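Local atomic coordinates of flagellin B1 (Methanocaldococcus jannaschii DSM 2661, PDB entry 5YA6), a protein that probably serves as a structural subunit of the archaellum, the filament of archaeal motility, and binds a calcium ion in its globular beta domain. Residues B[35-40]-B[115-120]; B[68-73]-B[97-102]; B[45-50]-B[110-115]; B[11-16]-B[142-147]. One frame throughout, in Å; residues are numbered along the deposited sequence. Where two conformers were deposited one is given.

Contact 1: residues B[35-40]-B[115-120]; sequences YITPNA and GDIAVL. With CA (calcium ion), chain D.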
loop_
_atom_site.group_PDB
_atom_site.type_symbol
_atom_site.label_atom_id
_atom_site.label_comp_id
_atom_site.label_asym_id
_atom_site.label_seq_id
_atom_site.Cartn_x
_atom_site.Cartn_y
_atom_site.Cartn_z
ATOM N N TYR B 35 9.321 -10.031 -6.088
ATOM C CA TYR B 35 10.067 -11.169 -5.520
ATOM C C TYR B 35 9.749 -11.344 -4.046
ATOM O O TYR B 35 9.678 -10.385 -3.292
ATOM C CB TYR B 35 11.560 -11.030 -5.685
ATOM C CG TYR B 35 11.980 -11.016 -7.165
ATOM C CD1 TYR B 35 11.880 -9.894 -7.957
ATOM C CD2 TYR B 35 12.545 -12.144 -7.745
ATOM C CE1 TYR B 35 12.249 -9.892 -9.293
ATOM C CE2 TYR B 35 12.920 -12.156 -9.089
ATOM C CZ TYR B 35 12.803 -11.026 -9.851
ATOM O OH TYR B 35 13.163 -11.080 -11.200
ATOM N N ILE B 36 9.443 -12.603 -3.726
ATOM C CA ILE B 36 8.887 -13.054 -2.439
ATOM C C ILE B 36 9.715 -14.223 -1.846
ATOM O O ILE B 36 10.124 -15.109 -2.579
ATOM C CB ILE B 36 7.452 -13.554 -2.654
ATOM C CG1 ILE B 36 6.556 -12.408 -3.191
ATOM C CG2 ILE B 36 6.920 -14.218 -1.405
ATOM C CD1 ILE B 36 6.327 -11.287 -2.182
ATOM N N THR B 37 9.935 -14.221 -0.540
ATOM C CA THR B 37 10.551 -15.320 0.177
ATOM C C THR B 37 9.872 -15.418 1.546
ATOM O O THR B 37 9.387 -14.415 2.063
ATOM C CB THR B 37 12.087 -15.158 0.320
ATOM O OG1 THR B 37 12.715 -16.406 0.697
ATOM C CG2 THR B 37 12.432 -14.127 1.350
ATOM N N PRO B 38 9.835 -16.595 2.144
ATOM C CA PRO B 38 9.255 -16.659 3.509
ATOM C C PRO B 38 10.073 -15.866 4.543
ATOM O O PRO B 38 11.289 -15.782 4.439
ATOM C CB PRO B 38 9.246 -18.145 3.841
ATOM C CG PRO B 38 9.252 -18.838 2.487
ATOM C CD PRO B 38 10.121 -17.927 1.630
ATOM N N ASN B 39 9.382 -15.363 5.556
ATOM C CA ASN B 39 10.060 -14.847 6.758
ATOM C C ASN B 39 10.973 -15.955 7.335
ATOM O O ASN B 39 10.608 -17.094 7.356
ATOM C CB ASN B 39 9.030 -14.343 7.779
ATOM C CG ASN B 39 8.219 -13.137 7.282
ATOM O OD1 ASN B 39 8.670 -12.400 6.402
ATOM N ND2 ASN B 39 7.023 -12.947 7.830
ATOM N N ALA B 40 12.168 -15.594 7.790
ATOM C CA ALA B 40 13.030 -16.595 8.513
ATOM C C ALA B 40 12.251 -17.313 9.581
ATOM O O ALA B 40 11.538 -16.672 10.347
ATOM C CB ALA B 40 14.237 -15.891 9.132
ATOM N N GLY B 115 13.780 -21.158 2.429
ATOM C CA GLY B 115 14.793 -20.893 1.439
ATOM C C GLY B 115 14.261 -20.508 0.053
ATOM O O GLY B 115 15.038 -20.052 -0.805
ATOM N N ASP B 116 12.979 -20.709 -0.194
ATOM C CA ASP B 116 12.431 -20.549 -1.540
ATOM C C ASP B 116 12.382 -19.104 -1.938
ATOM O O ASP B 116 12.174 -18.250 -1.076
ATOM C CB ASP B 116 11.012 -21.105 -1.674
ATOM C CG ASP B 116 10.925 -22.631 -1.651
ATOM O OD1 ASP B 116 11.969 -23.358 -1.643
ATOM O OD2 ASP B 116 9.774 -23.083 -1.670
ATOM N N ILE B 117 12.503 -18.851 -3.239
ATOM C CA ILE B 117 12.230 -17.531 -3.794
ATOM C C ILE B 117 11.245 -17.741 -4.936
ATOM O O ILE B 117 11.476 -18.555 -5.836
ATOM C CB ILE B 117 13.481 -16.751 -4.287
ATOM C CG1 ILE B 117 14.494 -16.631 -3.160
ATOM C CG2 ILE B 117 13.092 -15.365 -4.833
ATOM C CD1 ILE B 117 15.840 -16.084 -3.668
ATOM N N ALA B 118 10.167 -16.957 -4.917
ATOM C CA ALA B 118 9.220 -16.945 -5.996
ATOM C C ALA B 118 9.141 -15.539 -6.558
ATOM O O ALA B 118 9.439 -14.576 -5.864
ATOM C CB ALA B 118 7.847 -17.382 -5.552
ATOM N N VAL B 119 8.681 -15.404 -7.800
ATOM C CA VAL B 119 8.416 -14.072 -8.356
ATOM C C VAL B 119 6.968 -14.024 -8.786
ATOM O O VAL B 119 6.423 -15.011 -9.314
ATOM C CB VAL B 119 9.420 -13.739 -9.497
ATOM C CG1 VAL B 119 9.276 -14.719 -10.659
ATOM C CG2 VAL B 119 9.252 -12.310 -9.956
ATOM N N LEU B 120 6.265 -12.914 -8.529
ATOM C CA LEU B 120 4.883 -12.735 -8.987
ATOM C C LEU B 120 5.021 -11.925 -10.238
ATOM O O LEU B 120 5.475 -10.789 -10.215
ATOM C CB LEU B 120 4.036 -12.007 -7.928
ATOM C CG LEU B 120 4.194 -12.570 -6.513
ATOM C CD1 LEU B 120 3.282 -11.738 -5.602
ATOM C CD2 LEU B 120 3.840 -14.058 -6.395
HETATM CA CA CA D . 10.641 -25.331 -1.559
HETATM O O HOH W 1 12.849 -26.055 -0.788
#
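Tyr35 and Ile36 pair with Val119 and Ala118 as neighbouring antiparallel strands, the axes of the short segments running at 145° to each other and approaching to 4.6 Å. The Ile36-Ala118 pair is the hydrogen-bonded one: Ile36 N reaches Ala118 O over 2.9 Å, and Ala118 N returns the bond to Ile36 O over 3.0 Å. At the non-hydrogen-bonded pair, Tyr35 and Val119 lie side by side and point the same way. Val119 CG2, anti to its own backbone N, sits over the centre of the Tyr35 ring, 3.7 Å from the ring centroid, in a CH-pi contact; Ile117 CG2 comes to the edge of the same ring. Thr37 OG1, anti to its backbone N (chi1 -164°), donates to Asp116 O at 2.6 Å, and Pro38 CD packs on the same carbonyl oxygen. The backbone of Asp116 is thus held beside strand 28-38 while its carboxylate grips calcium through both oxygens, each 2.4 Å from the metal. Asp116, just before strand 117-123, so brings one ligand to the loop-built calcium site, with Asp102, Asp104, Ser106 and Asn113.

Contact 2: residues B[68-73]-B[97-102]; sequences VTTATL and VGVIQD. With CA (calcium ion), chain D.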
loop_
_atom_site.group_PDB
_atom_site.type_symbol
_atom_site.label_atom_id
_atom_site.label_comp_id
_atom_site.label_asym_id
_atom_site.label_seq_id
_atom_site.Cartn_x
_atom_site.Cartn_y
_atom_site.Cartn_z
ATOM N N VAL B 68 1.768 -21.543 -11.918
ATOM C CA VAL B 68 3.159 -21.484 -11.561
ATOM C C VAL B 68 4.007 -22.031 -12.738
ATOM O O VAL B 68 3.542 -22.930 -13.476
ATOM C CB VAL B 68 3.458 -22.239 -10.230
ATOM C CG1 VAL B 68 2.951 -23.679 -10.269
ATOM C CG2 VAL B 68 4.938 -22.221 -9.881
ATOM N N THR B 69 5.197 -21.490 -12.906
ATOM C CA THR B 69 6.123 -21.927 -13.996
ATOM C C THR B 69 7.524 -21.988 -13.477
ATOM O O THR B 69 7.955 -21.176 -12.646
ATOM C CB THR B 69 6.105 -21.008 -15.219
ATOM O OG1 THR B 69 7.086 -21.481 -16.171
ATOM C CG2 THR B 69 6.435 -19.540 -14.855
ATOM N N THR B 70 8.286 -23.008 -13.944
ATOM C CA THR B 70 9.677 -23.105 -13.619
ATOM C C THR B 70 10.576 -22.544 -14.754
ATOM O O THR B 70 11.764 -22.560 -14.637
ATOM C CB THR B 70 10.077 -24.545 -13.487
ATOM O OG1 THR B 70 9.496 -25.233 -14.602
ATOM C CG2 THR B 70 9.520 -25.212 -12.147
ATOM N N ALA B 71 9.965 -21.993 -15.761
ATOM C CA ALA B 71 10.706 -21.337 -16.861
ATOM C C ALA B 71 11.567 -20.140 -16.445
ATOM O O ALA B 71 12.491 -19.751 -17.180
ATOM C CB ALA B 71 9.713 -20.902 -17.945
ATOM N N THR B 72 11.208 -19.462 -15.331
ATOM C CA THR B 72 11.995 -18.391 -14.779
ATOM C C THR B 72 13.259 -18.831 -14.068
ATOM O O THR B 72 14.099 -17.988 -13.650
ATOM C CB THR B 72 11.076 -17.617 -13.766
ATOM O OG1 THR B 72 10.431 -18.571 -12.856
ATOM C CG2 THR B 72 9.949 -16.869 -14.501
ATOM N N LEU B 73 13.393 -20.135 -13.822
ATOM C CA LEU B 73 14.488 -20.628 -12.997
ATOM C C LEU B 73 15.856 -20.431 -13.693
ATOM O O LEU B 73 16.036 -20.876 -14.835
ATOM C CB LEU B 73 14.213 -22.102 -12.671
ATOM C CG LEU B 73 15.069 -22.786 -11.633
ATOM C CD1 LEU B 73 15.013 -22.048 -10.318
ATOM C CD2 LEU B 73 14.555 -24.212 -11.448
ATOM N N VAL B 97 2.975 -17.206 -10.882
ATOM C CA VAL B 97 4.128 -17.391 -10.031
ATOM C C VAL B 97 5.279 -18.010 -10.806
ATOM O O VAL B 97 5.107 -19.046 -11.458
ATOM C CB VAL B 97 3.801 -18.285 -8.819
ATOM C CG1 VAL B 97 5.019 -18.540 -7.952
ATOM C CG2 VAL B 97 2.646 -17.660 -7.992
ATOM N N GLY B 98 6.438 -17.386 -10.751
ATOM C CA GLY B 98 7.693 -17.973 -11.333
ATOM C C GLY B 98 8.521 -18.518 -10.217
ATOM O O GLY B 98 8.764 -17.844 -9.194
ATOM N N VAL B 99 9.089 -19.715 -10.446
ATOM C CA VAL B 99 10.054 -20.266 -9.546
ATOM C C VAL B 99 11.444 -19.609 -9.725
ATOM O O VAL B 99 11.977 -19.547 -10.852
ATOM C CB VAL B 99 10.148 -21.798 -9.718
ATOM C CG1 VAL B 99 11.233 -22.390 -8.815
ATOM C CG2 VAL B 99 8.772 -22.426 -9.553
ATOM N N ILE B 100 12.043 -19.100 -8.654
ATOM C CA ILE B 100 13.393 -18.522 -8.683
ATOM C C ILE B 100 14.383 -19.432 -7.963
ATOM O O ILE B 100 15.526 -19.666 -8.436
ATOM C CB ILE B 100 13.413 -17.074 -8.094
ATOM C CG1 ILE B 100 12.486 -16.176 -8.942
ATOM C CG2 ILE B 100 14.825 -16.517 -8.078
ATOM C CD1 ILE B 100 12.815 -15.989 -10.428
ATOM N N GLN B 101 13.979 -19.977 -6.833
ATOM C CA GLN B 101 14.819 -20.882 -6.087
ATOM C C GLN B 101 13.887 -21.832 -5.310
ATOM O O GLN B 101 12.924 -21.393 -4.697
ATOM C CB GLN B 101 15.652 -19.994 -5.233
ATOM C CG GLN B 101 16.513 -20.636 -4.221
ATOM C CD GLN B 101 17.411 -19.576 -3.617
ATOM O OE1 GLN B 101 18.214 -18.945 -4.330
ATOM N NE2 GLN B 101 17.238 -19.317 -2.324
ATOM N N ASP B 102 14.075 -23.140 -5.438
ATOM C CA ASP B 102 13.186 -24.067 -4.770
ATOM C C ASP B 102 13.850 -25.468 -4.718
ATOM O O ASP B 102 13.609 -26.250 -5.587
ATOM C CB ASP B 102 11.870 -24.100 -5.533
ATOM C CG ASP B 102 10.868 -25.051 -4.956
ATOM O OD1 ASP B 102 11.020 -25.500 -3.785
ATOM O OD2 ASP B 102 9.917 -25.272 -5.655
HETATM CA CA CA D . 10.641 -25.331 -1.559
HETATM O O HOH W 1 12.849 -26.055 -0.788
#
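Thr69 lies between Val97 and Val99 in a parallel ladder: Thr69 N donates to Val97 O at 2.8 Å, and Val99 N to Thr69 O at 2.9 Å. The close packing lies just beyond it, where Thr72 turns back on the second strand. Its OG1, between the backbone N and the carbonyl carbon (chi1 49°), bonds to Val99 O at 2.7 Å from above the carbonyl plane and stands 3.2 Å from Gly98 CA, where any side chain would collide with it. A valine in place of Thr72 would probably leave Val99 O without this donor and loosen the tie of the turn to strand 94-99. Val99 CG2 meets Val68 CG2 and Thr70 CG2, both at 3.9 Å. Toward solvent the packing thins: Thr70 and Leu73 are exposed, though Leu73 CD1 still comes 3.1 Å from Ile100 O. The type I turn 70-73 closes with Leu73 N to Thr70 O, and an ST turn, Ala71 N to Thr69 OG1, leads into it. Asp102 OD1, outside this packing, binds the calcium ion at 2.3 Å. Strand 94-99 runs between strands 59-69 and 117-123; where the chain turns a corner, Ile100 and Gln101 face Ile117 in a classic beta bulge.

Contact 3: residues B[45-50]-B[110-115]; sequences IDLKNA and GVINKG. With CA (calcium ion), chain D.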
loop_
_atom_site.group_PDB
_atom_site.type_symbol
_atom_site.label_atom_id
_atom_site.label_comp_id
_atom_site.label_asym_id
_atom_site.label_seq_id
_atom_site.Cartn_x
_atom_site.Cartn_y
_atom_site.Cartn_z
ATOM N N ILE B 45 3.937 -22.256 3.538
ATOM C CA ILE B 45 2.774 -21.453 3.212
ATOM C C ILE B 45 2.222 -21.818 1.828
ATOM O O ILE B 45 2.938 -21.800 0.825
ATOM C CB ILE B 45 3.159 -19.981 3.232
ATOM C CG1 ILE B 45 3.566 -19.580 4.667
ATOM C CG2 ILE B 45 1.981 -19.066 2.799
ATOM C CD1 ILE B 45 4.358 -18.309 4.662
ATOM N N ASP B 46 0.939 -22.104 1.784
ATOM C CA ASP B 46 0.244 -22.406 0.536
ATOM C C ASP B 46 -0.045 -21.061 -0.154
ATOM O O ASP B 46 -0.721 -20.193 0.452
ATOM C CB ASP B 46 -1.071 -23.135 0.879
ATOM C CG ASP B 46 -1.924 -23.470 -0.327
ATOM O OD1 ASP B 46 -1.447 -23.381 -1.460
ATOM O OD2 ASP B 46 -3.123 -23.831 -0.104
ATOM N N LEU B 47 0.415 -20.899 -1.403
ATOM C CA LEU B 47 0.194 -19.683 -2.216
ATOM C C LEU B 47 -1.063 -19.709 -3.049
ATOM O O LEU B 47 -1.493 -18.691 -3.595
ATOM C CB LEU B 47 1.417 -19.413 -3.142
ATOM C CG LEU B 47 2.746 -19.143 -2.430
ATOM C CD1 LEU B 47 3.823 -18.715 -3.373
ATOM C CD2 LEU B 47 2.587 -18.035 -1.350
ATOM N N LYS B 48 -1.709 -20.893 -3.148
ATOM C CA LYS B 48 -2.732 -21.059 -4.145
ATOM C C LYS B 48 -3.967 -20.179 -3.918
ATOM O O LYS B 48 -4.586 -19.794 -4.918
ATOM C CB LYS B 48 -3.110 -22.561 -4.309
ATOM C CG LYS B 48 -2.014 -23.364 -4.956
ATOM C CD LYS B 48 -2.273 -24.867 -5.097
ATOM C CE LYS B 48 -2.456 -25.614 -3.770
ATOM N NZ LYS B 48 -1.231 -25.610 -2.957
ATOM N N ASN B 49 -4.303 -19.761 -2.687
ATOM C CA ASN B 49 -5.417 -18.793 -2.455
ATOM C C ASN B 49 -4.950 -17.394 -2.108
ATOM O O ASN B 49 -5.729 -16.565 -1.658
ATOM C CB ASN B 49 -6.289 -19.333 -1.311
ATOM C CG ASN B 49 -6.938 -20.588 -1.713
ATOM O OD1 ASN B 49 -6.531 -21.675 -1.295
ATOM N ND2 ASN B 49 -7.853 -20.477 -2.659
ATOM N N ALA B 50 -3.673 -17.137 -2.332
ATOM C CA ALA B 50 -3.066 -15.878 -1.921
ATOM C C ALA B 50 -3.540 -14.778 -2.830
ATOM O O ALA B 50 -3.697 -14.970 -4.059
ATOM C CB ALA B 50 -1.536 -15.991 -1.928
ATOM N N GLY B 110 2.467 -25.138 -5.576
ATOM C CA GLY B 110 1.919 -23.881 -5.009
ATOM C C GLY B 110 2.251 -23.679 -3.528
ATOM O O GLY B 110 1.505 -22.962 -2.834
ATOM N N VAL B 111 3.325 -24.297 -3.040
ATOM C CA VAL B 111 3.738 -24.229 -1.633
ATOM C C VAL B 111 5.136 -23.644 -1.560
ATOM O O VAL B 111 6.084 -24.154 -2.150
ATOM C CB VAL B 111 3.737 -25.595 -0.916
ATOM C CG1 VAL B 111 4.334 -25.442 0.493
ATOM C CG2 VAL B 111 2.339 -26.145 -0.797
ATOM N N ILE B 112 5.276 -22.569 -0.769
ATOM C CA ILE B 112 6.578 -21.881 -0.578
ATOM C C ILE B 112 7.117 -22.236 0.813
ATOM O O ILE B 112 6.370 -22.150 1.776
ATOM C CB ILE B 112 6.503 -20.329 -0.798
ATOM C CG1 ILE B 112 7.872 -19.711 -1.061
ATOM C CG2 ILE B 112 5.677 -19.609 0.273
ATOM C CD1 ILE B 112 7.850 -18.271 -1.438
ATOM N N ASN B 113 8.349 -22.728 0.863
ATOM C CA ASN B 113 8.940 -23.116 2.138
ATOM C C ASN B 113 10.342 -22.646 2.277
ATOM O O ASN B 113 10.836 -21.914 1.488
ATOM C CB ASN B 113 8.683 -24.591 2.427
ATOM C CG ASN B 113 9.357 -25.528 1.473
ATOM O OD1 ASN B 113 10.237 -25.157 0.758
ATOM N ND2 ASN B 113 8.908 -26.774 1.453
ATOM N N LYS B 114 10.935 -22.968 3.411
ATOM C CA LYS B 114 12.205 -22.386 3.771
ATOM C C LYS B 114 13.219 -22.335 2.617
ATOM O O LYS B 114 13.518 -23.375 1.983
ATOM C CB LYS B 114 12.789 -23.200 4.955
ATOM C CG LYS B 114 14.180 -22.718 5.348
ATOM C CD LYS B 114 14.706 -23.477 6.558
ATOM C CE LYS B 114 16.159 -23.071 6.826
ATOM N NZ LYS B 114 16.703 -23.727 8.042
ATOM N N GLY B 115 13.780 -21.158 2.429
ATOM C CA GLY B 115 14.793 -20.893 1.439
ATOM C C GLY B 115 14.261 -20.508 0.053
ATOM O O GLY B 115 15.038 -20.052 -0.805
HETATM CA CA CA D . 10.641 -25.331 -1.559
HETATM O O HOH W 1 12.849 -26.055 -0.788
#
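Ile45 and Ile112 exchange two backbone hydrogen bonds, Ile45 N to Ile112 O at 3.0 Å and Ile112 N to Ile45 O at 2.9 Å. Two residues on, Leu47 N donates to Gly110 O at 2.7 Å, a nearly straight bond of 164°. On the apolar face of the ladder Ile112 CG2 is the meeting point: it lies 3.9 Å from Ile45 CB and 3.8 Å from Leu47 CD2, the Leu47 and Ile112 side chains crossing obliquely. Gly110 lies close to Lys48, its backbone at positive phi, and a side chain there would run into Lys48 CG. Together strands 45-46 and 111-112 form a two-stranded antiparallel sheet apart from the large one, and Asn113, directly after it, gives OD1 to the calcium ion at 2.4 Å. The second shell is the Asx turn at Asp46, whose CG is anti to the backbone N (chi1 178°). Asp46 OD1 takes the backbone N of Lys48 at 3.0 Å and, from the opposite face of the carboxylate plane, Lys48 NZ at 2.7 Å in a salt bridge. The lysine chain bends at chi3 and chi4, and its NZ also bonds to Asn109 O. An alanine in place of Asp46 would probably leave the Lys48 N-H without its acceptor and NZ held by Asn109 O but without its carboxylate mate, the lysine chain less fixed. Farther out, Leu13 and Leu107 pack against Leu47 and Ile112, and Val111 O accepts from Ser106 OG, itself a calcium ligand.

Contact 4: residues B[11-16]-B[142-147]; sequences SGLMCI and FQPEFG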
loop_
_atom_site.group_PDB
_atom_site.type_symbol
_atom_site.label_atom_id
_atom_site.label_comp_id
_atom_site.label_asym_id
_atom_site.label_seq_id
_atom_site.Cartn_x
_atom_site.Cartn_y
_atom_site.Cartn_z
ATOM N N SER B 11 4.315 -17.357 10.906
ATOM C CA SER B 11 4.730 -17.542 9.538
ATOM C C SER B 11 4.308 -16.351 8.708
ATOM O O SER B 11 3.352 -15.660 9.025
ATOM C CB SER B 11 4.096 -18.803 9.019
ATOM O OG SER B 11 4.678 -19.863 9.755
ATOM N N GLY B 12 5.032 -16.121 7.637
ATOM C CA GLY B 12 4.645 -15.049 6.722
ATOM C C GLY B 12 5.648 -14.866 5.600
ATOM O O GLY B 12 6.617 -15.616 5.491
ATOM N N LEU B 13 5.364 -13.907 4.745
ATOM C CA LEU B 13 6.144 -13.613 3.524
ATOM C C LEU B 13 6.713 -12.228 3.509
ATOM O O LEU B 13 6.178 -11.326 4.116
ATOM C CB LEU B 13 5.275 -13.709 2.309
ATOM C CG LEU B 13 4.558 -15.042 2.094
ATOM C CD1 LEU B 13 3.738 -14.900 0.808
ATOM C CD2 LEU B 13 5.520 -16.176 1.955
ATOM N N MET B 14 7.885 -12.115 2.912
ATOM C CA MET B 14 8.618 -10.877 2.768
ATOM C C MET B 14 8.835 -10.597 1.296
ATOM O O MET B 14 9.328 -11.452 0.548
ATOM C CB MET B 14 9.984 -10.968 3.454
ATOM C CG MET B 14 10.805 -9.682 3.408
ATOM S SD MET B 14 12.338 -9.957 4.340
ATOM C CE MET B 14 13.001 -11.502 3.736
ATOM N N CYS B 15 8.592 -9.364 0.900
ATOM C CA CYS B 15 9.028 -8.917 -0.376
ATOM C C CYS B 15 10.485 -8.552 -0.342
ATOM O O CYS B 15 10.948 -7.730 0.500
ATOM C CB CYS B 15 8.153 -7.729 -0.876
ATOM S SG CYS B 15 8.659 -7.028 -2.475
ATOM N N ILE B 16 11.254 -9.188 -1.247
ATOM C CA ILE B 16 12.679 -8.911 -1.366
ATOM C C ILE B 16 13.063 -8.220 -2.656
ATOM O O ILE B 16 14.203 -8.298 -3.075
ATOM C CB ILE B 16 13.494 -10.214 -1.149
ATOM C CG1 ILE B 16 13.076 -11.357 -2.098
ATOM C CG2 ILE B 16 13.350 -10.658 0.281
ATOM C CD1 ILE B 16 14.098 -12.470 -2.264
ATOM N N PHE B 142 0.838 -8.741 -0.482
ATOM C CA PHE B 142 0.603 -10.139 -0.927
ATOM C C PHE B 142 0.281 -10.983 0.274
ATOM O O PHE B 142 1.124 -11.196 1.140
ATOM C CB PHE B 142 1.827 -10.662 -1.638
ATOM C CG PHE B 142 1.609 -12.050 -2.257
ATOM C CD1 PHE B 142 0.564 -12.257 -3.112
ATOM C CD2 PHE B 142 2.494 -13.091 -2.009
ATOM C CE1 PHE B 142 0.354 -13.488 -3.691
ATOM C CE2 PHE B 142 2.294 -14.318 -2.623
ATOM C CZ PHE B 142 1.239 -14.507 -3.458
ATOM N N GLN B 143 -0.979 -11.428 0.339
ATOM C CA GLN B 143 -1.549 -12.013 1.521
ATOM C C GLN B 143 -2.019 -13.474 1.238
ATOM O O GLN B 143 -3.051 -13.693 0.647
ATOM C CB GLN B 143 -2.752 -11.181 1.923
ATOM C CG GLN B 143 -3.404 -11.692 3.224
ATOM C CD GLN B 143 -2.515 -11.653 4.424
ATOM O OE1 GLN B 143 -2.209 -10.574 4.980
ATOM N NE2 GLN B 143 -2.048 -12.853 4.844
ATOM N N PRO B 144 -1.263 -14.409 1.694
ATOM C CA PRO B 144 -1.794 -15.774 1.656
ATOM C C PRO B 144 -2.918 -15.958 2.666
ATOM O O PRO B 144 -3.123 -15.144 3.575
ATOM C CB PRO B 144 -0.570 -16.607 2.115
ATOM C CG PRO B 144 0.567 -15.797 1.634
ATOM C CD PRO B 144 0.106 -14.396 2.157
ATOM N N GLU B 145 -3.603 -17.070 2.551
ATOM C CA GLU B 145 -4.672 -17.326 3.477
ATOM C C GLU B 145 -4.207 -17.287 4.928
ATOM O O GLU B 145 -4.905 -16.696 5.802
ATOM C CB GLU B 145 -5.343 -18.640 3.126
ATOM C CG GLU B 145 -6.516 -18.966 4.065
ATOM C CD GLU B 145 -7.189 -20.294 3.733
ATOM O OE1 GLU B 145 -8.157 -20.661 4.479
ATOM O OE2 GLU B 145 -6.793 -20.970 2.755
ATOM N N PHE B 146 -3.074 -17.927 5.176
ATOM C CA PHE B 146 -2.491 -18.050 6.499
ATOM C C PHE B 146 -1.154 -17.329 6.545
ATOM O O PHE B 146 -0.387 -17.316 5.548
ATOM C CB PHE B 146 -2.319 -19.516 6.868
ATOM C CG PHE B 146 -3.606 -20.281 6.925
ATOM C CD1 PHE B 146 -4.505 -20.062 7.942
ATOM C CD2 PHE B 146 -3.927 -21.195 5.950
ATOM C CE1 PHE B 146 -5.692 -20.760 7.992
ATOM C CE2 PHE B 146 -5.123 -21.868 5.969
ATOM C CZ PHE B 146 -6.005 -21.676 7.000
ATOM N N GLY B 147 -0.891 -16.675 7.667
ATOM C CA GLY B 147 0.316 -15.932 7.901
ATOM C C GLY B 147 0.295 -14.459 7.499
ATOM O O GLY B 147 -0.717 -13.959 6.972
#
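Ser11 meets Gly147 through its backbone: Ser11 O lies 3.2 Å from Gly147 CA, and a side chain on Gly147 would run into that oxygen. The hydroxyl of Ser11 turns to a different partner, the backbone N of Ala43. Gly12 follows, itself without a side chain, and the two glycines bring the backbones close, with Gly12 CA 4.6 Å from Gly147 CA. Leu13 then makes the side-chain contact. Its CG is anti to the carbonyl carbon (chi1 -57°), and CD1 goes on to touch two residues: Pro144 CG at 3.4 Å, tip to tip and tighter than usual for two carbons, and Phe142 CD2 at 3.6 Å, reached obliquely. Beyond Leu13 the first strand runs away from 142-147. The turn that faces it is held from within by the Gln143 amide: NE2 donates to Pro144 O at 2.8 Å and to Gly147 O at 2.7 Å, both acceptors near the amide plane. Ile45 packs on Leu13 and Pro144, Ala150 on Leu13 and Phe142. Strand 13-23 pairs in the large sheet with 28-38 and 164-168, strand 137-143 with 51-56 and 150-155, and the backbones of Ser11 and Leu13 bond to Ala148, just past the turn.

Contacts 1, 2 and 3 meet around one calcium ion: Asp116, Asp102 and Asn113 each bind it, beside Asp104 and Ser106, and one water, common to all three contacts, is also bound to the metal. Contacts 1 and 2 are adjoining parts of the large sheet, their centres about 11 Å apart, joined by Gly98 N to Val119 O at 2.8 Å and by Gln101 NE2 to Gly115 O. Contact 3 shares Gly115 with contact 1 and packs Ile112 CD1 on Pro38 CD at 3.8 Å. Contact 4 has no calcium ligand, the Leu13 side chain being about 11 Å from the ion, but Asn39 N bonds to Gly12 O and Ile45 CG2 touches Pro144 CB. Contacts 2 and 4 do not touch, their centres about 18 Å apart.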